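Local coordinates for thioredoxin domain-containing protein (Vibrio parahaemolyticus, PDB 2R5S) that is of unknown function but may belong to a protein-disulfide reductase, this piece being its tetratricopeptide-repeat region of paired helices, at residues A[44-49]-A[60-65]. Residues are numbered along the deposited sequence; the frame is centred on the assembly and turned at random.
Sequences LAKADC and QELLAT
CD2 of L62 sits over one face of the peptide group joining K46 to A47, 3.6 Å from A47 N and close to the perpendicular through that atom. Within 60-65 a second flat group, the carbonyl of L62, takes T65 OG1 in its plane, 2.9 Å from L62 O, with a C=O...OG1 angle of 146°. T65 N also donates to L62 O, so two bonds from one residue grip this oxygen. The CB of L62 points toward helix 40-52, and with CG anti to the backbone N (chi1 -174°) and chi2 near 60° its CD2 lies over the peptide. The extended chain of K46 crosses that side chain at about a right angle, its CG 3.6 Å from L62 CD2. A47 is the small residue at the closest backbone approach, its CA 6.4 Å from that of L62; its CB meets CD2 of L63 at 3.7 Å. The side chains that meet are apolar, two leucines against alanine and the aliphatic part of lysine, within a helical hairpin of the tetratricopeptide-repeat kind. T65 OG1 also forms a hydrogen bond with NZ of K43. Around this join of helices 40-52 and 56-63, helix 73-88 packs on L44, A47 and Q60, while helix 22-30 touches K46 and C49.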
ATOM      1  N   LEU A  44     -15.491  -8.759  -0.788  1.00 53.11           N
ATOM      2  CA  LEU A  44     -14.418  -9.577  -1.350  1.00 55.71           C
ATOM      3  C   LEU A  44     -13.707  -8.806  -2.465  1.00 55.91           C
ATOM      4  O   LEU A  44     -12.532  -8.599  -2.399  1.00 58.51           O
ATOM      5  CB  LEU A  44     -14.972 -10.917  -1.873  1.00 54.97           C
ATOM      6  CG  LEU A  44     -15.239 -12.116  -0.949  1.00 60.07           C
ATOM      7  CD1 LEU A  44     -14.725 -11.915   0.477  1.00 56.37           C
ATOM      8  CD2 LEU A  44     -16.669 -12.605  -0.992  1.00 61.10           C
ATOM      9  N   ALA A  45     -14.420  -8.409  -3.502  1.00 57.17           N
ATOM     10  CA  ALA A  45     -13.935  -7.447  -4.550  1.00 55.92           C
ATOM     11  C   ALA A  45     -12.977  -6.377  -3.995  1.00 54.94           C
ATOM     12  O   ALA A  45     -11.880  -6.188  -4.497  1.00 55.63           O
ATOM     13  CB  ALA A  45     -15.173  -6.722  -5.216  1.00 52.60           C
ATOM     14  N   LYS A  46     -13.432  -5.656  -2.977  1.00 55.01           N
ATOM     15  CA  LYS A  46     -12.689  -4.527  -2.410  1.00 54.15           C
ATOM     16  C   LYS A  46     -11.399  -5.069  -1.751  1.00 54.41           C
ATOM     17  O   LYS A  46     -10.298  -4.524  -1.973  1.00 54.23           O
ATOM     18  CB  LYS A  46     -13.584  -3.732  -1.430  1.00 53.93           C
ATOM     19  CG  LYS A  46     -12.838  -2.669  -0.629  1.00 55.02           C
ATOM     20  CD  LYS A  46     -13.794  -1.679   0.116  1.00 54.07           C
ATOM     21  CE  LYS A  46     -13.096  -0.471   0.705  1.00 56.64           C
ATOM     22  NZ  LYS A  46     -13.845   0.206   1.919  1.00 59.52           N
ATOM     23  N   ALA A  47     -11.514  -6.211  -1.055  1.00 54.08           N
ATOM     24  CA  ALA A  47     -10.365  -6.884  -0.436  1.00 52.49           C
ATOM     25  C   ALA A  47      -9.337  -7.252  -1.468  1.00 53.43           C
ATOM     26  O   ALA A  47      -8.181  -7.016  -1.252  1.00 54.69           O
ATOM     27  CB  ALA A  47     -10.799  -8.078   0.279  1.00 52.40           C
ATOM     28  N   ASP A  48      -9.760  -7.850  -2.586  1.00 52.75           N
ATOM     29  CA  ASP A  48      -8.855  -8.215  -3.668  1.00 54.69           C
ATOM     30  C   ASP A  48      -8.187  -6.952  -4.181  1.00 55.21           C
ATOM     31  O   ASP A  48      -7.037  -6.992  -4.540  1.00 55.67           O
ATOM     32  CB  ASP A  48      -9.679  -8.863  -4.769  1.00 53.87           C
ATOM     33  CG  ASP A  48      -8.863  -9.398  -5.869  1.00 58.82           C
ATOM     34  OD1 ASP A  48      -7.697  -9.742  -5.654  1.00 67.27           O
ATOM     35  OD2 ASP A  48      -9.417  -9.546  -6.982  1.00 63.51           O
ATOM     36  N   CYS A  49      -8.916  -5.825  -4.223  1.00 54.22           N
ATOM     37  CA  CYS A  49      -8.343  -4.621  -4.773  1.00 55.46           C
ATOM     38  C   CYS A  49      -7.265  -4.043  -3.817  1.00 56.44           C
ATOM     39  O   CYS A  49      -6.186  -3.533  -4.239  1.00 57.84           O
ATOM     40  CB  CYS A  49      -9.449  -3.591  -5.067  1.00 54.98           C
ATOM     41  SG  CYS A  49     -10.445  -3.953  -6.534  1.00 58.36           S
ATOM     42  N   GLN A  60      -6.520  -6.729   5.450  1.00 57.00           N
ATOM     43  CA  GLN A  60      -6.707  -7.689   6.520  1.00 56.53           C
ATOM     44  C   GLN A  60      -7.901  -7.288   7.410  1.00 57.16           C
ATOM     45  O   GLN A  60      -8.644  -8.117   7.924  1.00 56.38           O
ATOM     46  CB  GLN A  60      -5.451  -7.710   7.396  1.00 57.72           C
ATOM     47  CG  GLN A  60      -5.644  -8.533   8.631  1.00 57.89           C
ATOM     48  CD  GLN A  60      -4.943  -7.946   9.785  1.00 64.63           C
ATOM     49  OE1 GLN A  60      -5.541  -7.178  10.572  1.00 73.79           O
ATOM     50  NE2 GLN A  60      -3.672  -8.293   9.942  1.00 62.50           N
ATOM     51  N   GLU A  61      -8.037  -6.000   7.635  1.00 57.20           N
ATOM     52  CA  GLU A  61      -9.054  -5.505   8.507  1.00 58.67           C
ATOM     53  C   GLU A  61     -10.422  -5.627   7.774  1.00 58.26           C
ATOM     54  O   GLU A  61     -11.456  -5.969   8.380  1.00 58.19           O
ATOM     55  CB  GLU A  61      -8.634  -4.083   8.843  1.00 59.58           C
ATOM     56  CG  GLU A  61      -9.619  -3.170   9.515  1.00 66.14           C
ATOM     57  CD  GLU A  61      -9.447  -1.701   9.010  1.00 72.58           C
ATOM     58  OE1 GLU A  61      -8.291  -1.193   8.986  1.00 75.55           O
ATOM     59  OE2 GLU A  61     -10.460  -1.082   8.601  1.00 71.96           O
ATOM     60  N   LEU A  62     -10.448  -5.355   6.476  1.00 56.16           N
ATOM     61  CA  LEU A  62     -11.660  -5.698   5.700  1.00 55.69           C
ATOM     62  C   LEU A  62     -11.967  -7.178   5.720  1.00 54.21           C
ATOM     63  O   LEU A  62     -13.092  -7.571   6.041  1.00 54.43           O
ATOM     64  CB  LEU A  62     -11.620  -5.276   4.215  1.00 54.48           C
ATOM     65  CG  LEU A  62     -12.934  -5.523   3.483  1.00 51.23           C
ATOM     66  CD1 LEU A  62     -14.072  -4.720   4.176  1.00 52.31           C
ATOM     67  CD2 LEU A  62     -12.756  -5.058   2.076  1.00 57.24           C
ATOM     68  N   LEU A  63     -11.006  -7.994   5.344  1.00 54.26           N
ATOM     69  CA  LEU A  63     -11.242  -9.473   5.422  1.00 54.20           C
ATOM     70  C   LEU A  63     -11.777 -10.021   6.712  1.00 53.83           C
ATOM     71  O   LEU A  63     -12.433 -11.021   6.688  1.00 53.41           O
ATOM     72  CB  LEU A  63     -10.020 -10.237   5.062  1.00 54.86           C
ATOM     73  CG  LEU A  63      -9.684 -10.012   3.594  1.00 54.03           C
ATOM     74  CD1 LEU A  63      -8.321 -10.492   3.403  1.00 56.39           C
ATOM     75  CD2 LEU A  63     -10.644 -10.809   2.766  1.00 57.05           C
ATOM     76  N   ALA A  64     -11.533  -9.342   7.825  1.00 55.13           N
ATOM     77  CA  ALA A  64     -11.956  -9.785   9.169  1.00 55.87           C
ATOM     78  C   ALA A  64     -13.434  -9.554   9.437  1.00 57.26           C
ATOM     79  O   ALA A  64     -13.978 -10.009  10.462  1.00 56.27           O
ATOM     80  CB  ALA A  64     -11.149  -9.051  10.226  1.00 57.29           C
ATOM     81  N   THR A  65     -14.091  -8.814   8.540  1.00 57.82           N
ATOM     82  CA  THR A  65     -15.541  -8.584   8.631  1.00 58.03           C
ATOM     83  C   THR A  65     -16.331  -9.432   7.581  1.00 57.99           C
ATOM     84  O   THR A  65     -17.510  -9.176   7.334  1.00 58.08           O
ATOM     85  CB  THR A  65     -15.889  -7.072   8.343  1.00 59.22           C
ATOM     86  OG1 THR A  65     -15.697  -6.814   6.925  1.00 60.53           O
ATOM     87  CG2 THR A  65     -15.049  -6.106   9.187  1.00 54.57           C
TER